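Local structure of tail spike protein (6EU4) at residues T137-T142 with N191-F196; T220-L225 with M240-R245; Q271-C276 with C294-C299. The protein forms the tailspike of a phage that infects Acinetobacter and probably binds, and perhaps cleaves, the capsular polysaccharide of its host. All blocks are in the same frame, centred on the assembly; numbering follows the deposited sequence. Where two conformers were deposited one is given.

Contact 1. Residues T137-T142 with N191-F196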
ATOM      1  N   THR A 137       4.612 -30.481   0.144  1.00 14.68           N
ATOM      2  CA  THR A 137       6.047 -30.705   0.121  1.00 15.61           C
ATOM      3  C   THR A 137       6.747 -29.516   0.753  1.00 14.87           C
ATOM      4  O   THR A 137       6.563 -28.378   0.308  1.00 15.51           O
ATOM      5  CB  THR A 137       6.540 -30.891  -1.313  1.00 20.78           C
ATOM      6  OG1 THR A 137       5.717 -31.853  -1.952  1.00 27.55           O
ATOM      7  CG2 THR A 137       7.964 -31.385  -1.324  1.00 18.85           C
ATOM      8  N   THR A 138       7.561 -29.779   1.770  1.00 15.51           N
ATOM      9  CA  THR A 138       8.419 -28.768   2.378  1.00 14.39           C
ATOM     10  C   THR A 138       9.860 -29.130   2.043  1.00 15.44           C
ATOM     11  O   THR A 138      10.299 -30.257   2.314  1.00 15.80           O
ATOM     12  CB  THR A 138       8.189 -28.670   3.890  1.00 18.73           C
ATOM     13  OG1 THR A 138       6.866 -28.165   4.132  1.00 18.27           O
ATOM     14  CG2 THR A 138       9.193 -27.716   4.543  1.00 19.07           C
ATOM     15  N   ILE A 139      10.576 -28.174   1.440  1.00 15.46           N
ATOM     16  CA  ILE A 139      11.974 -28.318   1.045  1.00 15.44           C
ATOM     17  C   ILE A 139      12.714 -27.119   1.618  1.00 17.71           C
ATOM     18  O   ILE A 139      12.321 -25.976   1.364  1.00 18.92           O
ATOM     19  CB  ILE A 139      12.145 -28.358  -0.485  1.00 16.74           C
ATOM     20  CG1 ILE A 139      11.236 -29.406  -1.124  1.00 19.58           C
ATOM     21  CG2 ILE A 139      13.609 -28.593  -0.839  1.00 19.79           C
ATOM     22  CD1 ILE A 139      11.184 -29.323  -2.639  1.00 22.48           C
ATOM     23  N   GLU A 140      13.763 -27.369   2.404  1.00 17.08           N
ATOM     24  CA  GLU A 140      14.465 -26.313   3.127  1.00 14.94           C
ATOM     25  C   GLU A 140      15.971 -26.481   2.955  1.00 14.53           C
ATOM     26  O   GLU A 140      16.536 -27.497   3.379  1.00 16.32           O
ATOM     27  CB  GLU A 140      14.098 -26.334   4.620  1.00 20.60           C
ATOM     28  CG  GLU A 140      14.831 -25.275   5.471  1.00 26.09           C
ATOM     29  CD  GLU A 140      14.586 -25.437   6.970  1.00 34.88           C
ATOM     30  OE1 GLU A 140      13.604 -26.103   7.351  1.00 37.87           O
ATOM     31  OE2 GLU A 140      15.372 -24.880   7.768  1.00 37.58           O
ATOM     32  N   GLY A 141      16.621 -25.487   2.343  1.00 14.94           N
ATOM     33  CA  GLY A 141      18.056 -25.346   2.411  1.00 15.36           C
ATOM     34  C   GLY A 141      18.427 -24.271   3.427  1.00 17.35           C
ATOM     35  O   GLY A 141      17.570 -23.643   4.042  1.00 16.76           O
ATOM     36  N   THR A 142      19.740 -24.056   3.603  1.00 17.75           N
ATOM     37  CA  THR A 142      20.190 -23.004   4.518  1.00 17.79           C
ATOM     38  C   THR A 142      20.545 -21.703   3.815  1.00 18.65           C
ATOM     39  O   THR A 142      20.900 -20.724   4.490  1.00 16.80           O
ATOM     40  CB  THR A 142      21.395 -23.465   5.344  1.00 19.91           C
ATOM     41  OG1 THR A 142      22.476 -23.826   4.475  1.00 20.36           O
ATOM     42  CG2 THR A 142      21.030 -24.620   6.262  1.00 21.54           C
ATOM     43  N   ASN A 191       2.636 -26.418  -0.824  1.00 12.64           N
ATOM     44  CA  ASN A 191       4.075 -26.603  -0.800  1.00 14.42           C
ATOM     45  C   ASN A 191       4.730 -25.401  -0.136  1.00 14.07           C
ATOM     46  O   ASN A 191       4.203 -24.283  -0.159  1.00 14.55           O
ATOM     47  CB  ASN A 191       4.610 -26.782  -2.213  1.00 15.17           C
ATOM     48  CG  ASN A 191       4.040 -28.011  -2.881  1.00 14.46           C
ATOM     49  OD1 ASN A 191       4.090 -29.097  -2.332  1.00 14.65           O
ATOM     50  ND2 ASN A 191       3.456 -27.831  -4.053  1.00 14.16           N
ATOM     51  N   HIS A 192       5.884 -25.641   0.462  1.00 13.66           N
ATOM     52  CA  HIS A 192       6.565 -24.636   1.275  1.00 13.01           C
ATOM     53  C   HIS A 192       8.054 -24.842   1.031  1.00 14.54           C
ATOM     54  O   HIS A 192       8.690 -25.694   1.664  1.00 17.05           O
ATOM     55  CB  HIS A 192       6.150 -24.763   2.736  1.00 15.31           C
ATOM     56  CG  HIS A 192       4.662 -24.667   2.905  1.00 15.72           C
ATOM     57  ND1 HIS A 192       3.982 -23.476   2.745  1.00 16.02           N
ATOM     58  CD2 HIS A 192       3.714 -25.623   3.078  1.00 17.23           C
ATOM     59  CE1 HIS A 192       2.685 -23.694   2.872  1.00 16.57           C
ATOM     60  NE2 HIS A 192       2.493 -24.991   3.061  1.00 16.78           N
ATOM     61  N   LEU A 193       8.588 -24.076   0.085  1.00 13.24           N
ATOM     62  CA  LEU A 193       9.960 -24.215  -0.378  1.00 12.84           C
ATOM     63  C   LEU A 193      10.781 -23.029   0.097  1.00 13.29           C
ATOM     64  O   LEU A 193      10.319 -21.887   0.008  1.00 14.38           O
ATOM     65  CB  LEU A 193      10.016 -24.270  -1.902  1.00 15.15           C
ATOM     66  CG  LEU A 193       9.774 -25.594  -2.598  1.00 20.63           C
ATOM     67  CD1 LEU A 193       8.552 -26.284  -2.069  1.00 21.17           C
ATOM     68  CD2 LEU A 193       9.720 -25.414  -4.106  1.00 20.01           C
ATOM     69  N   SER A 194      11.998 -23.282   0.590  1.00 14.76           N
ATOM     70  CA  SER A 194      12.804 -22.147   1.022  1.00 12.17           C
ATOM     71  C   SER A 194      14.296 -22.439   1.008  1.00 13.52           C
ATOM     72  O   SER A 194      14.727 -23.533   1.383  1.00 14.45           O
ATOM     73  CB  SER A 194      12.423 -21.685   2.430  1.00 17.79           C
ATOM     74  OG  SER A 194      12.606 -22.704   3.373  1.00 23.22           O
ATOM     75  N   GLY A 195      15.070 -21.427   0.619  1.00 13.74           N
ATOM     76  CA  GLY A 195      16.483 -21.393   0.967  1.00 14.85           C
ATOM     77  C   GLY A 195      17.409 -22.161   0.057  1.00 14.92           C
ATOM     78  O   GLY A 195      18.331 -22.843   0.543  1.00 14.84           O
ATOM     79  N   PHE A 196      17.205 -22.079  -1.259  1.00 14.48           N
ATOM     80  CA  PHE A 196      18.084 -22.807  -2.169  1.00 14.95           C
ATOM     81  C   PHE A 196      18.045 -22.178  -3.553  1.00 14.22           C
ATOM     82  O   PHE A 196      17.245 -21.280  -3.835  1.00 15.16           O
ATOM     83  CB  PHE A 196      17.724 -24.295  -2.236  1.00 16.03           C
ATOM     84  CG  PHE A 196      16.321 -24.581  -2.692  1.00 16.67           C
ATOM     85  CD1 PHE A 196      16.032 -24.698  -4.033  1.00 18.26           C
ATOM     86  CD2 PHE A 196      15.300 -24.779  -1.767  1.00 15.83           C
ATOM     87  CE1 PHE A 196      14.747 -24.989  -4.454  1.00 21.47           C
ATOM     88  CE2 PHE A 196      14.018 -25.066  -2.177  1.00 17.37           C
ATOM     89  CZ  PHE A 196      13.741 -25.177  -3.529  1.00 19.20           C
TER
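I139 and L193 sit side by side on neighbouring parallel strands and point the same way, into the interior of the coil. The CD1 tip of I139 rests on the branch point of L193, with CD1 and CG 4.0 Å apart. F196 reaches the same isoleucine from beyond a corner of the chain. Its CG takes the crowded place between the backbone N and the carbonyl carbon (chi1 59°), and this swings the ring obliquely across I139, bringing CE2 to 3.8 Å from I139 CG2. M177 of strand 175-179 touches both I139 and F196.

On the other face, T138 and H192 cross obliquely: T138 OG1 lies near the plane of the imidazole, at its edge, 3.7 Å from H192 CB. The polar ends look further afield. T138 OG1 bonds to T142 O of the third subunit, while H192 ND1 bonds to T220. Next along, E140 holds CG anti to its backbone N (chi1 178°), so CG passes 4.0 Å from S194 OG and the extended chain carries the carboxylate to K118 and to K118 of the second subunit.

N191 lies alongside T137 and turns its amide so that OD1 accepts T137 N at 2.9 Å, in the carbonyl plane. Regular backbone bonding follows: H192 N gives to T137 O at 2.8 Å, I139 N approaches H192 O from above the carbonyl plane, and S194 N points almost straight down the I139 carbonyl at 2.8 Å from its O. G141 N to S194 O, 2.9 Å, is the last rung before G195, at positive phi, turns the corner. Apolar residues stacked inward, polar ones facing partner subunits, and parallel strands in register are characteristic of the parallel beta-helix of trimeric phage tailspikes.

Contact 2. Residues T220-L225 with M240-R245; sequences TYKSIL and MCTWER
Aromatic stacking dominates the inner face. Y221 and W243 lie side by side and point the same way, their rings nearly parallel (9° between planes) in an offset stack. The tyrosine centroid is 4.2 Å from that of the tryptophan six-membered ring. The offset puts W243 CZ3 over one face of the phenol, and W243 CE3 also packs at 3.5 Å against Y221 CB. Y221 OH reaches across to the hydroxyl of Y133.

Backbone bonds set this register. Y221 N gives to T242 O at 2.9 Å, E244 N returns to Y221 O, and S223 N closes the run on E244 O at 2.8 Å. All three point nearly along the C=O axis, the straight rungs of consecutive coils in a parallel beta-helix. S223, at positive phi, turns a corner of the coil; R245, its neighbour in register, has nearly the same backbone conformation, and R245 NE bonds to G275 O.

Charge is concentrated on the opposite face. E244 runs out extended, CG anti to the backbone N, whereas K222 bends at its last torsion (chi4 -60°) to bring NZ within 2.8 Å of E244 OE1, on the anti lone pair. K222 NZ also bridges to E244 OE2 of the third subunit, and by symmetry E244 OE2 meets K222 and T242 of the second. With the lysines so close, the buried carboxylate of E244 is probably ionised.

One water is gripped by three groups: it accepts from K222 NZ at 2.8 Å and donates to Y221 O and to T242 OG1, the latter at 2.8 Å. A second water accepts from R245 NH2 at 2.9 Å and makes a weak link to S223 OG.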
ATOM      1  N   THR A 220       3.847 -21.381  -0.278  1.00 12.97           N
ATOM      2  CA  THR A 220       4.819 -20.335   0.013  1.00 12.47           C
ATOM      3  C   THR A 220       6.163 -20.701  -0.603  1.00 11.88           C
ATOM      4  O   THR A 220       6.621 -21.848  -0.504  1.00 13.71           O
ATOM      5  CB  THR A 220       5.006 -20.082   1.519  1.00 14.07           C
ATOM      6  OG1 THR A 220       5.499 -21.262   2.159  1.00 14.72           O
ATOM      7  CG2 THR A 220       3.688 -19.668   2.175  1.00 15.18           C
ATOM      8  N   TYR A 221       6.776 -19.703  -1.228  1.00 11.91           N
ATOM      9  CA  TYR A 221       8.102 -19.789  -1.824  1.00 12.43           C
ATOM     10  C   TYR A 221       8.941 -18.684  -1.190  1.00 14.33           C
ATOM     11  O   TYR A 221       8.542 -17.515  -1.219  1.00 12.67           O
ATOM     12  CB  TYR A 221       8.027 -19.611  -3.348  1.00 13.40           C
ATOM     13  CG  TYR A 221       7.291 -20.726  -4.056  1.00 12.13           C
ATOM     14  CD1 TYR A 221       5.906 -20.710  -4.168  1.00 13.36           C
ATOM     15  CD2 TYR A 221       7.981 -21.799  -4.613  1.00 12.92           C
ATOM     16  CE1 TYR A 221       5.220 -21.740  -4.813  1.00 14.01           C
ATOM     17  CE2 TYR A 221       7.300 -22.843  -5.264  1.00 15.64           C
ATOM     18  CZ  TYR A 221       5.928 -22.810  -5.358  1.00 15.43           C
ATOM     19  OH  TYR A 221       5.255 -23.834  -5.991  1.00 15.79           O
ATOM     20  N   LYS A 222      10.082 -19.045  -0.605  1.00 13.12           N
ATOM     21  CA  LYS A 222      10.901 -18.067   0.112  1.00 11.10           C
ATOM     22  C   LYS A 222      12.376 -18.307  -0.164  1.00 12.82           C
ATOM     23  O   LYS A 222      12.834 -19.449  -0.140  1.00 13.62           O
ATOM     24  CB  LYS A 222      10.671 -18.141   1.624  1.00 12.83           C
ATOM     25  CG  LYS A 222       9.238 -17.920   2.068  1.00 15.15           C
ATOM     26  CD  LYS A 222       9.159 -17.708   3.593  1.00 16.10           C
ATOM     27  CE  LYS A 222       7.726 -17.401   4.083  1.00 16.91           C
ATOM     28  NZ  LYS A 222       7.177 -16.175   3.465  1.00 16.43           N
ATOM     29  N   SER A 223      13.121 -17.232  -0.420  1.00 11.97           N
ATOM     30  CA  SER A 223      14.575 -17.313  -0.498  1.00 11.57           C
ATOM     31  C   SER A 223      15.007 -18.377  -1.501  1.00 14.38           C
ATOM     32  O   SER A 223      15.800 -19.286  -1.210  1.00 13.65           O
ATOM     33  CB  SER A 223      15.163 -17.557   0.889  1.00 15.73           C
ATOM     34  OG  SER A 223      14.837 -16.434   1.709  1.00 18.73           O
ATOM     35  N   ILE A 224      14.466 -18.248  -2.706  1.00 13.46           N
ATOM     36  CA  ILE A 224      14.800 -19.130  -3.816  0.50 14.04           C
ATOM     37  C   ILE A 224      15.407 -18.288  -4.921  1.00 14.65           C
ATOM     38  O   ILE A 224      14.822 -17.284  -5.343  1.00 15.21           O
ATOM     39  CB  ILE A 224      13.572 -19.893  -4.339  0.50 15.17           C
ATOM     40  CG1 ILE A 224      13.084 -20.875  -3.278  0.50 16.89           C
ATOM     41  CG2 ILE A 224      13.924 -20.639  -5.634  0.50 16.05           C
ATOM     42  CD1 ILE A 224      11.748 -21.467  -3.588  0.50 16.72           C
ATOM     43  N   LEU A 225      16.559 -18.719  -5.409  1.00 12.77           N
ATOM     44  CA  LEU A 225      17.261 -18.042  -6.487  1.00 14.11           C
ATOM     45  C   LEU A 225      17.271 -18.944  -7.703  1.00 14.99           C
ATOM     46  O   LEU A 225      17.745 -20.073  -7.620  1.00 16.91           O
ATOM     47  CB  LEU A 225      18.704 -17.746  -6.093  1.00 16.78           C
ATOM     48  CG  LEU A 225      19.646 -17.373  -7.259  1.00 19.00           C
ATOM     49  CD1 LEU A 225      19.256 -16.038  -7.871  1.00 20.33           C
ATOM     50  CD2 LEU A 225      21.091 -17.378  -6.789  1.00 23.11           C
HETATM   51  N   MSE A 240      -3.383 -17.924  -4.559  1.00 11.80           N
HETATM   52  CA  MSE A 240      -3.062 -17.992  -3.140  1.00 11.29           C
HETATM   53  C   MSE A 240      -1.639 -18.508  -2.913  1.00 12.17           C
HETATM   54  O   MSE A 240      -1.423 -19.502  -2.205  1.00 11.85           O
HETATM   55  CB  MSE A 240      -4.078 -18.863  -2.391  1.00 12.14           C
HETATM   56  CG  MSE A 240      -5.395 -18.180  -2.176  1.00 14.27           C
HETATM   57 SE   MSE A 240      -5.202 -16.828  -0.742  0.91 14.77          SE
HETATM   58  CE  MSE A 240      -6.897 -15.916  -1.020  1.00 18.86           C
ATOM     59  N   CYS A 241      -0.661 -17.804  -3.495  1.00 11.79           N
ATOM     60  CA  CYS A 241       0.745 -18.103  -3.259  1.00 11.72           C
ATOM     61  C   CYS A 241       1.467 -16.832  -2.855  1.00 13.93           C
ATOM     62  O   CYS A 241       1.163 -15.745  -3.366  1.00 12.37           O
ATOM     63  CB  CYS A 241       1.436 -18.696  -4.487  1.00 11.76           C
ATOM     64  SG  CYS A 241       0.792 -20.287  -5.050  1.00 15.73           S
ATOM     65  N   THR A 242       2.409 -16.969  -1.925  1.00 10.62           N
ATOM     66  CA  THR A 242       3.295 -15.872  -1.573  1.00 10.19           C
ATOM     67  C   THR A 242       4.724 -16.221  -1.951  1.00 10.74           C
ATOM     68  O   THR A 242       5.139 -17.387  -1.917  1.00 12.45           O
ATOM     69  CB  THR A 242       3.230 -15.523  -0.083  1.00 12.28           C
ATOM     70  OG1 THR A 242       3.738 -16.613   0.687  1.00 13.48           O
ATOM     71  CG2 THR A 242       1.799 -15.219   0.346  1.00 11.62           C
ATOM     72  N   TRP A 243       5.455 -15.176  -2.331  1.00 10.34           N
ATOM     73  CA  TRP A 243       6.822 -15.258  -2.826  1.00 10.67           C
ATOM     74  C   TRP A 243       7.612 -14.202  -2.073  1.00 11.01           C
ATOM     75  O   TRP A 243       7.308 -13.011  -2.189  1.00 13.40           O
ATOM     76  CB  TRP A 243       6.892 -14.987  -4.336  1.00 11.25           C
ATOM     77  CG  TRP A 243       5.929 -15.815  -5.184  1.00 11.47           C
ATOM     78  CD1 TRP A 243       4.592 -15.587  -5.349  1.00 12.85           C
ATOM     79  CD2 TRP A 243       6.234 -16.980  -5.966  1.00 12.59           C
ATOM     80  NE1 TRP A 243       4.044 -16.540  -6.175  1.00 14.54           N
ATOM     81  CE2 TRP A 243       5.026 -17.409  -6.565  1.00 12.24           C
ATOM     82  CE3 TRP A 243       7.399 -17.702  -6.218  1.00 11.33           C
ATOM     83  CZ2 TRP A 243       4.958 -18.527  -7.388  1.00 13.33           C
ATOM     84  CZ3 TRP A 243       7.327 -18.809  -7.049  1.00 12.70           C
ATOM     85  CH2 TRP A 243       6.115 -19.206  -7.622  1.00 14.05           C
ATOM     86  N   GLU A 244       8.585 -14.628  -1.263  1.00 12.21           N
ATOM     87  CA  GLU A 244       9.383 -13.714  -0.449  1.00 11.13           C
ATOM     88  C   GLU A 244      10.848 -13.956  -0.758  1.00 10.95           C
ATOM     89  O   GLU A 244      11.318 -15.094  -0.659  1.00 11.33           O
ATOM     90  CB  GLU A 244       9.126 -13.922   1.049  1.00 12.54           C
ATOM     91  CG  GLU A 244       9.915 -12.934   1.920  1.00 12.62           C
ATOM     92  CD  GLU A 244       9.686 -13.090   3.428  1.00 18.73           C
ATOM     93  OE1 GLU A 244       8.984 -14.025   3.862  1.00 18.10           O
ATOM     94  OE2 GLU A 244      10.202 -12.241   4.187  1.00 18.57           O
ATOM     95  N   ARG A 245      11.558 -12.902  -1.154  1.00 10.95           N
ATOM     96  CA  ARG A 245      12.985 -12.992  -1.466  1.00  9.42           C
ATOM     97  C   ARG A 245      13.270 -14.059  -2.518  1.00 10.63           C
ATOM     98  O   ARG A 245      14.244 -14.822  -2.421  1.00 12.93           O
ATOM     99  CB  ARG A 245      13.797 -13.231  -0.192  1.00 11.95           C
ATOM    100  CG  ARG A 245      13.941 -11.934   0.622  1.00 12.62           C
ATOM    101  CD  ARG A 245      15.208 -11.177   0.300  1.00 13.74           C
ATOM    102  NE  ARG A 245      15.314 -10.896  -1.121  1.00 12.58           N
ATOM    103  CZ  ARG A 245      16.112 -11.525  -1.968  1.00 15.44           C
ATOM    104  NH1 ARG A 245      16.071 -11.195  -3.257  1.00 16.27           N
ATOM    105  NH2 ARG A 245      16.950 -12.463  -1.546  1.00 14.26           N
TER
HETATM  106  O   HOH W   1       6.493 -16.752   0.847  1.00 14.66           O
HETATM  107  O   HOH W   2      17.246 -14.362   0.578  1.00 17.12           O

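Contact 3. Residues Q271-C276 with C294-C299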
ATOM      1  N   GLN A 271      -1.499 -13.422  -5.700  1.00 12.77           N
ATOM      2  CA  GLN A 271      -0.050 -13.628  -5.640  1.00 12.33           C
ATOM      3  C   GLN A 271       0.588 -12.413  -4.980  1.00 13.64           C
ATOM      4  O   GLN A 271       0.350 -11.278  -5.404  1.00 14.13           O
ATOM      5  CB  GLN A 271       0.562 -13.827  -7.031  1.00 12.49           C
ATOM      6  CG  GLN A 271      -0.035 -14.981  -7.817  1.00 13.49           C
ATOM      7  CD  GLN A 271       0.256 -16.330  -7.186  1.00 13.74           C
ATOM      8  OE1 GLN A 271       1.404 -16.786  -7.151  1.00 12.20           O
ATOM      9  NE2 GLN A 271      -0.786 -16.984  -6.689  1.00 13.70           N
ATOM     10  N   THR A 272       1.365 -12.645  -3.926  1.00 11.35           N
ATOM     11  CA  THR A 272       2.113 -11.585  -3.263  1.00  9.73           C
ATOM     12  C   THR A 272       3.599 -11.816  -3.486  1.00 10.72           C
ATOM     13  O   THR A 272       4.086 -12.940  -3.328  1.00 11.55           O
ATOM     14  CB  THR A 272       1.841 -11.544  -1.751  1.00 13.25           C
ATOM     15  OG1 THR A 272       0.445 -11.348  -1.495  1.00 16.01           O
ATOM     16  CG2 THR A 272       2.576 -10.351  -1.104  1.00 14.37           C
ATOM     17  N   PHE A 273       4.316 -10.733  -3.803  1.00 11.54           N
ATOM     18  CA  PHE A 273       5.767 -10.744  -3.977  1.00  9.61           C
ATOM     19  C   PHE A 273       6.358  -9.703  -3.048  1.00 11.17           C
ATOM     20  O   PHE A 273       6.035  -8.518  -3.169  1.00 12.26           O
ATOM     21  CB  PHE A 273       6.162 -10.429  -5.420  1.00 10.82           C
ATOM     22  CG  PHE A 273       5.562 -11.372  -6.427  1.00 10.29           C
ATOM     23  CD1 PHE A 273       4.314 -11.125  -6.964  1.00 14.20           C
ATOM     24  CD2 PHE A 273       6.248 -12.504  -6.843  1.00 12.78           C
ATOM     25  CE1 PHE A 273       3.752 -12.002  -7.885  1.00 13.89           C
ATOM     26  CE2 PHE A 273       5.673 -13.384  -7.758  1.00 14.14           C
ATOM     27  CZ  PHE A 273       4.444 -13.122  -8.276  1.00 15.90           C
ATOM     28  N   ILE A 274       7.206 -10.145  -2.124  1.00 10.60           N
ATOM     29  CA  ILE A 274       7.842  -9.281  -1.137  1.00 10.24           C
ATOM     30  C   ILE A 274       9.343  -9.429  -1.299  1.00 11.49           C
ATOM     31  O   ILE A 274       9.883 -10.529  -1.112  1.00 11.99           O
ATOM     32  CB  ILE A 274       7.406  -9.649   0.291  1.00 12.33           C
ATOM     33  CG1 ILE A 274       5.885  -9.446   0.405  1.00 16.12           C
ATOM     34  CG2 ILE A 274       8.131  -8.779   1.312  1.00 12.76           C
ATOM     35  CD1 ILE A 274       5.298  -9.863   1.735  1.00 19.71           C
ATOM     36  N   GLY A 275      10.019  -8.331  -1.629  1.00 12.23           N
ATOM     37  CA  GLY A 275      11.477  -8.394  -1.754  1.00 11.77           C
ATOM     38  C   GLY A 275      11.958  -9.369  -2.805  1.00 12.79           C
ATOM     39  O   GLY A 275      13.022  -9.985  -2.640  1.00 14.30           O
ATOM     40  N   CYS A 276      11.217  -9.502  -3.898  1.00 11.29           N
ATOM     41  CA  CYS A 276      11.632 -10.332  -5.012  1.00 12.04           C
ATOM     42  C   CYS A 276      12.411  -9.490  -6.011  1.00 12.87           C
ATOM     43  O   CYS A 276      12.361  -8.256  -6.000  1.00 12.85           O
ATOM     44  CB  CYS A 276      10.434 -10.996  -5.689  1.00 12.42           C
ATOM     45  SG  CYS A 276       9.561 -12.156  -4.548  1.00 12.82           S
ATOM     46  N   CYS A 294      -2.858  -8.985  -7.238  1.00 12.64           N
ATOM     47  CA  CYS A 294      -1.416  -9.149  -7.103  1.00 11.39           C
ATOM     48  C   CYS A 294      -0.775  -7.931  -6.450  1.00 11.10           C
ATOM     49  O   CYS A 294      -1.002  -6.796  -6.884  1.00 11.41           O
ATOM     50  CB  CYS A 294      -0.800  -9.369  -8.481  1.00 12.73           C
ATOM     51  SG  CYS A 294       0.990  -9.437  -8.488  1.00 14.37           S
ATOM     52  N   THR A 295       0.032  -8.165  -5.418  1.00 11.22           N
ATOM     53  CA  THR A 295       0.753  -7.095  -4.746  1.00 10.48           C
ATOM     54  C   THR A 295       2.242  -7.390  -4.812  1.00 10.48           C
ATOM     55  O   THR A 295       2.677  -8.505  -4.472  1.00 11.22           O
ATOM     56  CB  THR A 295       0.327  -6.934  -3.275  1.00 11.63           C
ATOM     57  OG1 THR A 295      -1.101  -6.775  -3.154  1.00 12.33           O
ATOM     58  CG2 THR A 295       0.989  -5.698  -2.663  1.00 11.65           C
HETATM   59  N   MSE A 296       3.020  -6.372  -5.190  1.00  8.75           N
HETATM   60  CA  MSE A 296       4.480  -6.401  -5.124  1.00  8.88           C
HETATM   61  C   MSE A 296       4.937  -5.367  -4.109  1.00 10.46           C
HETATM   62  O   MSE A 296       4.513  -4.212  -4.182  1.00 11.20           O
HETATM   63  CB  MSE A 296       5.069  -6.116  -6.505  1.00 11.99           C
HETATM   64  CG  MSE A 296       4.557  -7.078  -7.563  1.00 16.01           C
HETATM   65 SE   MSE A 296       5.129  -6.410  -9.331  1.00 22.72          SE
HETATM   66  CE  MSE A 296       7.006  -6.544  -9.089  1.00 29.13           C
ATOM     67  N   ILE A 297       5.762  -5.778  -3.135  1.00 10.31           N
ATOM     68  CA  ILE A 297       6.239  -4.906  -2.065  1.00  9.06           C
ATOM     69  C   ILE A 297       7.757  -4.889  -2.086  1.00  8.39           C
ATOM     70  O   ILE A 297       8.394  -5.938  -1.922  1.00 10.32           O
ATOM     71  CB  ILE A 297       5.725  -5.381  -0.696  1.00 11.12           C
ATOM     72  CG1 ILE A 297       4.208  -5.321  -0.663  1.00 14.55           C
ATOM     73  CG2 ILE A 297       6.304  -4.561   0.450  1.00 12.68           C
ATOM     74  CD1 ILE A 297       3.637  -6.211   0.403  1.00 18.03           C
ATOM     75  N   SER A 298       8.328  -3.705  -2.267  1.00 11.33           N
ATOM     76  CA  SER A 298       9.779  -3.501  -2.203  1.00 10.43           C
ATOM     77  C   SER A 298      10.515  -4.561  -3.028  1.00 11.98           C
ATOM     78  O   SER A 298      11.500  -5.176  -2.603  1.00 14.21           O
ATOM     79  CB  SER A 298      10.252  -3.451  -0.743  1.00 11.10           C
ATOM     80  OG  SER A 298       9.802  -2.258  -0.102  1.00 12.35           O
ATOM     81  N   CYS A 299      10.026  -4.754  -4.241  1.00 10.96           N
ATOM     82  CA  CYS A 299      10.681  -5.593  -5.230  1.00 12.02           C
ATOM     83  C   CYS A 299      11.587  -4.737  -6.101  1.00 12.68           C
ATOM     84  O   CYS A 299      11.458  -3.518  -6.154  1.00 13.75           O
ATOM     85  CB  CYS A 299       9.670  -6.304  -6.109  1.00 13.31           C
ATOM     86  SG  CYS A 299       8.599  -7.476  -5.192  1.00 14.59           S
TER
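F273 is the side chain around which the neighbours gather. C294 holds SG anti to its backbone N (chi1 175°), which lays the sulfur in the plane of the phenyl ring, at the edge, 3.8 Å from F273 CE1. This is a sulfur-aromatic contact, with SG 5.0 Å from the ring centroid. M296, the selenomethionine paired with F273 on the same face, meets the ring obliquely through CG, 4.1 Å from F273 CD1, before its chain bends away at the selenium. From beyond the turn at S298, C299 SG comes up against F273 CB at 3.8 Å. The same sulfur accepts C276 N, a long but fairly straight hydrogen bond (3.6 Å, 153°). The two thiol sulfurs, C276 SG and C299 SG, are 4.8 Å apart and form no disulfide.

The backbone holds these groups in line. T295 N gives to Q271 O, F273 N to T295 O, I297 N to F273 O and G275 N to I297 O, the last at 2.9 Å and almost exactly along the carbonyl axis. These are successive coils of a parallel beta-helix, and G275 and S298, both at positive phi, turn the corner.

Further out within the core, W243 stacks on F273 and W286 meets it edge-to-face. Q271 OE1 takes the indole N-H of W243, fixing that ring against the neighbouring strand 268-274. On the reverse face I274 and I297 lie side by side, I274 CG1 3.9 Å from I297 CD1, and pack against the same two isoleucines of the third subunit. At the turn, S298 OG bonds to T295 OG1 of the second subunit, while T295 OG1 is bonded in its turn to S298 OG of the third.

In the fold
The three contacts follow one another along a single beta-helix, each closing before the next opens. Contact 1 passes directly into contact 2, their centres about 10 Å apart, because strands 192-194 and 219-229 are neighbours: L193 O lies 2.9 Å from K222 N, a probable hydrogen bond. Contacts 2 and 3, with centres about 9 Å apart, join in the same way through W243 N and T272 O, 2.8 Å apart. Contacts 1 and 3 do not touch, their nearest atoms being about 11 Å apart. All three meet both other subunits, and the face turned to those subunits changes from polar and charged in contacts 1 and 2 to partly apolar isoleucine packing in contact 3.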